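Local coordinates for protein 6-phosphogluconolactonase (Thermotoga maritima, PDB 1VL1) that hydrolyses 6-phosphogluconolactone to 6-phosphogluconate, the second step of the oxidative stage of the pentose phosphate pathway, at residues 143-148 and 200-205; 151-156 and 177-182. All coordinates share one frame; numbering follows the deposited sequence.

Contact 1. Residues 143-148 and 200-205; sequences LGMGPD and KEKINR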
loop_
_atom_site.group_PDB
_atom_site.type_symbol
_atom_site.label_atom_id
_atom_site.label_comp_id
_atom_site.label_asym_id
_atom_site.label_seq_id
_atom_site.Cartn_x
_atom_site.Cartn_y
_atom_site.Cartn_z
ATOM N N LEU A 143 0.118 -3.951 0.710
ATOM C CA LEU A 143 0.445 -3.282 1.939
ATOM C C LEU A 143 1.463 -4.029 2.736
ATOM O O LEU A 143 1.574 -5.276 2.594
ATOM C CB LEU A 143 -0.828 -3.148 2.780
ATOM C CG LEU A 143 -1.951 -2.363 2.124
ATOM C CD1 LEU A 143 -3.200 -2.343 3.051
ATOM C CD2 LEU A 143 -1.497 -0.944 1.762
ATOM N N GLY A 144 2.277 -3.291 3.488
ATOM C CA GLY A 144 3.112 -3.849 4.561
ATOM C C GLY A 144 2.479 -3.706 5.925
ATOM O O GLY A 144 1.391 -3.145 6.069
ATOM N N MET A 145 3.148 -4.225 6.931
ATOM C CA MET A 145 2.743 -3.980 8.311
ATOM C C MET A 145 3.996 -3.861 9.125
ATOM O O MET A 145 4.915 -4.610 8.936
ATOM C CB MET A 145 1.936 -5.168 8.834
ATOM C CG MET A 145 1.571 -5.052 10.286
ATOM S SD MET A 145 0.764 -6.507 10.991
ATOM C CE MET A 145 2.191 -7.528 11.157
ATOM N N GLY A 146 4.043 -2.874 9.993
ATOM C CA GLY A 146 5.153 -2.670 10.847
ATOM C C GLY A 146 5.215 -3.703 11.937
ATOM O O GLY A 146 4.225 -4.377 12.219
ATOM N N PRO A 147 6.344 -3.792 12.625
ATOM C CA PRO A 147 6.489 -4.695 13.769
ATOM C C PRO A 147 5.658 -4.294 15.002
ATOM O O PRO A 147 5.571 -5.051 15.991
ATOM C CB PRO A 147 7.989 -4.660 14.060
ATOM C CG PRO A 147 8.432 -3.373 13.539
ATOM C CD PRO A 147 7.551 -2.964 12.392
ATOM N N ASP A 148 5.025 -3.122 14.917
ATOM C CA ASP A 148 4.009 -2.670 15.877
ATOM C C ASP A 148 2.553 -2.902 15.439
ATOM O O ASP A 148 1.616 -2.593 16.192
ATOM C CB ASP A 148 4.211 -1.191 16.202
ATOM C CG ASP A 148 4.205 -0.305 14.971
ATOM O OD1 ASP A 148 4.012 -0.778 13.820
ATOM O OD2 ASP A 148 4.447 0.930 15.071
ATOM N N LYS A 200 9.796 -13.109 12.515
ATOM C CA LYS A 200 9.141 -13.546 13.760
ATOM C C LYS A 200 8.314 -12.461 14.411
ATOM O O LYS A 200 7.224 -12.724 14.890
ATOM C CB LYS A 200 10.177 -14.087 14.753
ATOM C CG LYS A 200 10.672 -15.460 14.346
ATOM C CD LYS A 200 11.640 -16.110 15.315
ATOM C CE LYS A 200 11.999 -17.511 14.813
ATOM N NZ LYS A 200 13.174 -18.093 15.505
ATOM N N GLU A 201 8.813 -11.241 14.447
ATOM C CA GLU A 201 8.056 -10.179 15.133
ATOM C C GLU A 201 6.732 -9.877 14.465
ATOM O O GLU A 201 5.717 -9.654 15.148
ATOM C CB GLU A 201 8.872 -8.894 15.242
ATOM C CG GLU A 201 8.395 -7.961 16.332
ATOM C CD GLU A 201 8.590 -8.489 17.757
ATOM O OE1 GLU A 201 9.045 -9.647 17.983
ATOM O OE2 GLU A 201 8.302 -7.714 18.695
ATOM N N LYS A 202 6.737 -9.827 13.135
ATOM C CA LYS A 202 5.515 -9.537 12.405
ATOM C C LYS A 202 4.571 -10.739 12.451
ATOM O O LYS A 202 3.372 -10.573 12.537
ATOM C CB LYS A 202 5.789 -9.104 10.997
ATOM C CG LYS A 202 6.595 -7.821 10.984
ATOM C CD LYS A 202 6.708 -7.287 9.668
ATOM C CE LYS A 202 7.632 -6.065 9.663
ATOM N NZ LYS A 202 7.616 -5.513 8.289
ATOM N N ILE A 203 5.122 -11.950 12.434
ATOM C CA ILE A 203 4.293 -13.140 12.698
ATOM C C ILE A 203 3.611 -13.034 14.069
ATOM O O ILE A 203 2.425 -13.316 14.227
ATOM C CB ILE A 203 5.133 -14.447 12.593
ATOM C CG1 ILE A 203 5.506 -14.701 11.138
ATOM C CG2 ILE A 203 4.321 -15.596 13.124
ATOM C CD1 ILE A 203 6.600 -15.655 10.958
ATOM N N ASN A 204 4.336 -12.550 15.060
ATOM C CA ASN A 204 3.756 -12.390 16.389
ATOM C C ASN A 204 2.570 -11.432 16.289
ATOM O O ASN A 204 1.470 -11.703 16.808
ATOM C CB ASN A 204 4.784 -11.829 17.388
ATOM C CG ASN A 204 5.794 -12.829 17.815
ATOM O OD1 ASN A 204 5.522 -14.017 17.852
ATOM N ND2 ASN A 204 6.988 -12.348 18.176
ATOM N N ARG A 205 2.767 -10.316 15.589
ATOM C CA ARG A 205 1.670 -9.355 15.432
ATOM C C ARG A 205 0.485 -9.978 14.682
ATOM O O ARG A 205 -0.669 -9.767 15.054
ATOM C CB ARG A 205 2.094 -8.103 14.686
ATOM C CG ARG A 205 3.148 -7.274 15.371
ATOM C CD ARG A 205 2.733 -6.607 16.681
ATOM N NE ARG A 205 2.892 -7.484 17.809
ATOM C CZ ARG A 205 4.065 -7.828 18.343
ATOM N NH1 ARG A 205 5.213 -7.363 17.852
ATOM N NH2 ARG A 205 4.104 -8.645 19.379
HETATM O O HOH W 1 5.654 -5.510 5.929
#
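K202 NZ is held by three partners at the seam between the first turns of helix 200-210 and the loop that follows strand 140-143, a strand end of the Rossmann-like sheet. K202 NZ donates to M145 O at 2.9 Å, 18° out of the carbonyl plane, and to a water that also accepts a hydrogen bond from M145 N at 3.0 Å, so that water and ammonium together grip both ends of the M145 backbone. The third partner is a bound citrate, most likely a component of the crystallisation solution. A lysine suits this place because its chain, extended beyond CG, carries the charge from the helix out to the loop while its methylenes run beside the ring of P147, K202 CE lying 4.1 Å from P147 CD.

The second link is made by R205, three residues on along the helix. Its chain folds back at chi2 (-66°) and chi3 (85°), which brings the guanidinium edge to the loop: R205 NH1 donates to P147 O at 3.0 Å, nearly in line with the carbonyl. NH1 also forms a salt bridge with E201 OE2, and NE pairs with E208, so acids of its own helix fix the rotation of the flat group. An alanine here would probably leave P147 O without this donor and E201 and E208 without their shared cation, both acids less restrained.

Beneath this polar layer, M145 supplies the apolar filling against I197 and W228. Its flexible thioether chain bends at chi3, and its methyl, M145 CE, touches R205 CB at 3.6 Å and lies 3.5 Å from K202 O. On the solvent side, P147 CB rests 4.0 Å from E201 CG.

Contact 2. Residues 151-156 and 177-182; sequences VASIFD and VPRVTL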
loop_
_atom_site.group_PDB
_atom_site.type_symbol
_atom_site.label_atom_id
_atom_site.label_comp_id
_atom_site.label_asym_id
_atom_site.label_seq_id
_atom_site.Cartn_x
_atom_site.Cartn_y
_atom_site.Cartn_z
ATOM N N VAL A 151 -0.268 -0.046 9.742
ATOM C CA VAL A 151 -0.476 -0.227 8.312
ATOM C C VAL A 151 -0.541 1.133 7.639
ATOM O O VAL A 151 -0.982 2.104 8.246
ATOM C CB VAL A 151 -1.769 -1.014 8.118
ATOM C CG1 VAL A 151 -2.977 -0.252 8.675
ATOM C CG2 VAL A 151 -1.958 -1.427 6.671
ATOM N N ALA A 152 -0.005 1.253 6.425
ATOM C CA ALA A 152 0.083 2.533 5.773
ATOM C C ALA A 152 0.866 3.454 6.734
ATOM O O ALA A 152 1.898 3.016 7.240
ATOM C CB ALA A 152 -1.302 3.075 5.334
ATOM N N SER A 153 0.373 4.646 7.024
ATOM C CA SER A 153 0.903 5.451 8.147
ATOM C C SER A 153 -0.191 5.636 9.210
ATOM O O SER A 153 -0.305 6.702 9.856
ATOM C CB SER A 153 1.494 6.779 7.692
ATOM O OG SER A 153 2.836 6.689 7.197
ATOM N N ILE A 154 -1.012 4.602 9.362
ATOM C CA ILE A 154 -1.985 4.549 10.449
ATOM C C ILE A 154 -1.334 3.849 11.671
ATOM O O ILE A 154 -1.146 2.616 11.671
ATOM C CB ILE A 154 -3.238 3.806 10.041
ATOM C CG1 ILE A 154 -3.866 4.393 8.769
ATOM C CG2 ILE A 154 -4.183 3.771 11.229
ATOM C CD1 ILE A 154 -4.830 3.513 8.064
ATOM N N PHE A 155 -0.994 4.640 12.674
ATOM C CA PHE A 155 -0.343 4.184 13.896
ATOM C C PHE A 155 -1.331 4.129 15.052
ATOM O O PHE A 155 -1.123 3.376 15.997
ATOM C CB PHE A 155 0.821 5.109 14.275
ATOM C CG PHE A 155 2.012 4.985 13.336
ATOM C CD1 PHE A 155 2.987 4.058 13.541
ATOM C CD2 PHE A 155 2.093 5.753 12.219
ATOM C CE1 PHE A 155 4.036 3.930 12.653
ATOM C CE2 PHE A 155 3.117 5.600 11.313
ATOM C CZ PHE A 155 4.072 4.699 11.518
ATOM N N ASP A 156 -2.386 4.927 14.954
ATOM C CA ASP A 156 -3.436 5.127 15.953
ATOM C C ASP A 156 -4.812 4.860 15.326
ATOM O O ASP A 156 -5.065 5.210 14.181
ATOM C CB ASP A 156 -3.395 6.567 16.501
ATOM C CG ASP A 156 -2.226 6.778 17.391
ATOM O OD1 ASP A 156 -2.215 6.166 18.468
ATOM O OD2 ASP A 156 -1.250 7.459 17.076
ATOM N N VAL A 177 8.225 11.504 11.906
ATOM C CA VAL A 177 7.850 12.643 11.072
ATOM C C VAL A 177 6.357 12.600 10.849
ATOM O O VAL A 177 5.746 11.526 10.945
ATOM C CB VAL A 177 8.581 12.613 9.680
ATOM C CG1 VAL A 177 10.096 12.856 9.875
ATOM C CG2 VAL A 177 8.296 11.345 8.871
ATOM N N PRO A 178 5.735 13.742 10.588
ATOM C CA PRO A 178 4.333 13.740 10.249
ATOM C C PRO A 178 4.124 12.932 8.983
ATOM O O PRO A 178 5.036 12.796 8.171
ATOM C CB PRO A 178 4.019 15.208 10.018
ATOM C CG PRO A 178 5.021 15.917 10.717
ATOM C CD PRO A 178 6.300 15.098 10.599
ATOM N N ARG A 179 2.953 12.338 8.878
ATOM C CA ARG A 179 2.616 11.465 7.753
ATOM C C ARG A 179 1.265 11.867 7.144
ATOM O O ARG A 179 0.358 12.377 7.853
ATOM C CB ARG A 179 2.494 9.973 8.132
ATOM C CG ARG A 179 3.445 9.377 9.141
ATOM C CD ARG A 179 4.788 9.363 8.645
ATOM N NE ARG A 179 5.778 8.611 9.467
ATOM C CZ ARG A 179 6.115 7.343 9.281
ATOM N NH1 ARG A 179 5.432 6.548 8.443
ATOM N NH2 ARG A 179 7.130 6.846 9.960
ATOM N N VAL A 180 1.127 11.599 5.848
ATOM C CA VAL A 180 -0.131 11.689 5.127
ATOM C C VAL A 180 -0.521 10.245 4.821
ATOM O O VAL A 180 0.318 9.472 4.373
ATOM C CB VAL A 180 0.040 12.504 3.853
ATOM C CG1 VAL A 180 -1.210 12.366 2.959
ATOM C CG2 VAL A 180 0.392 13.917 4.216
ATOM N N THR A 181 -1.752 9.864 5.135
ATOM C CA THR A 181 -2.132 8.483 4.940
ATOM C C THR A 181 -3.540 8.311 4.459
ATOM O O THR A 181 -4.438 9.065 4.819
ATOM C CB THR A 181 -1.921 7.684 6.283
ATOM O OG1 THR A 181 -2.101 6.259 6.063
ATOM C CG2 THR A 181 -2.900 8.109 7.311
ATOM N N LEU A 182 -3.756 7.275 3.626
ATOM C CA LEU A 182 -5.096 6.810 3.438
ATOM C C LEU A 182 -5.600 6.295 4.752
ATOM O O LEU A 182 -4.815 5.843 5.595
ATOM C CB LEU A 182 -5.138 5.644 2.459
ATOM C CG LEU A 182 -4.796 5.963 1.019
ATOM C CD1 LEU A 182 -5.055 4.737 0.067
ATOM C CD2 LEU A 182 -5.446 7.100 0.486
#
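Two hydrogen bonds join S153, in the loop after strand 140-143, to strand 179-182, which runs antiparallel to strand 74-82 in the mixed sheet. S153 N donates to T181 OG1 at 3.1 Å, and T181 OG1 in turn donates a hydrogen bond to L182 O at 2.8 Å. With OG1 anti to its backbone N (chi1 -171°), threonine reaches both from one atom. R179 NH1 donates to S153 OG at 2.9 Å, with the hydroxyl close to the guanidinium plane. The same OG bonds to D80 of strand 74-82, so the small serine links loop and sheet at a buried point.

The flat groups meet at a steep angle. The ring of F155 stands at 82° to the guanidinium of R179, its edge set over one guanidinium face with F155 CE2 3.8 Å from R179 NH1. H150 stacks on the same ring, while R179 NH2 is tied to P175 O.

Van der Waals contacts complete the fit. Carbon meets carbon where S153 CB lies 3.4 Å from R179 CB; carbon meets oxygen where A152 CB touches T181 OG1 and I154 CD1 reaches L182 O.

R179 and R82 bring like charges close, which the acid D80 would probably offset in part; the citrate near R179 is consistent with a site that tolerates anions.

In the fold
The centres of contacts 1 and 2 lie about 16 Å apart, and both draw on the long loop between strand 140-143 and helix 157-160. Along the chain the order is 143-148, 151-156, 177-182, 200-205, so contact 2 falls wholly between the two halves of contact 1. The first half of the loop meets helix 200-210, which follows strand 192-198, the parallel neighbour of 140-143; the second meets strand 179-182, antiparallel to its neighbours in the same mixed sheet. The two contacts touch where D148 OD2 lies 3.8 Å from F155 CD1. One loop thus bridges two parts of the sheet, and with K202 and R179 each near a bound citrate, both its ends may border ligand-binding surface.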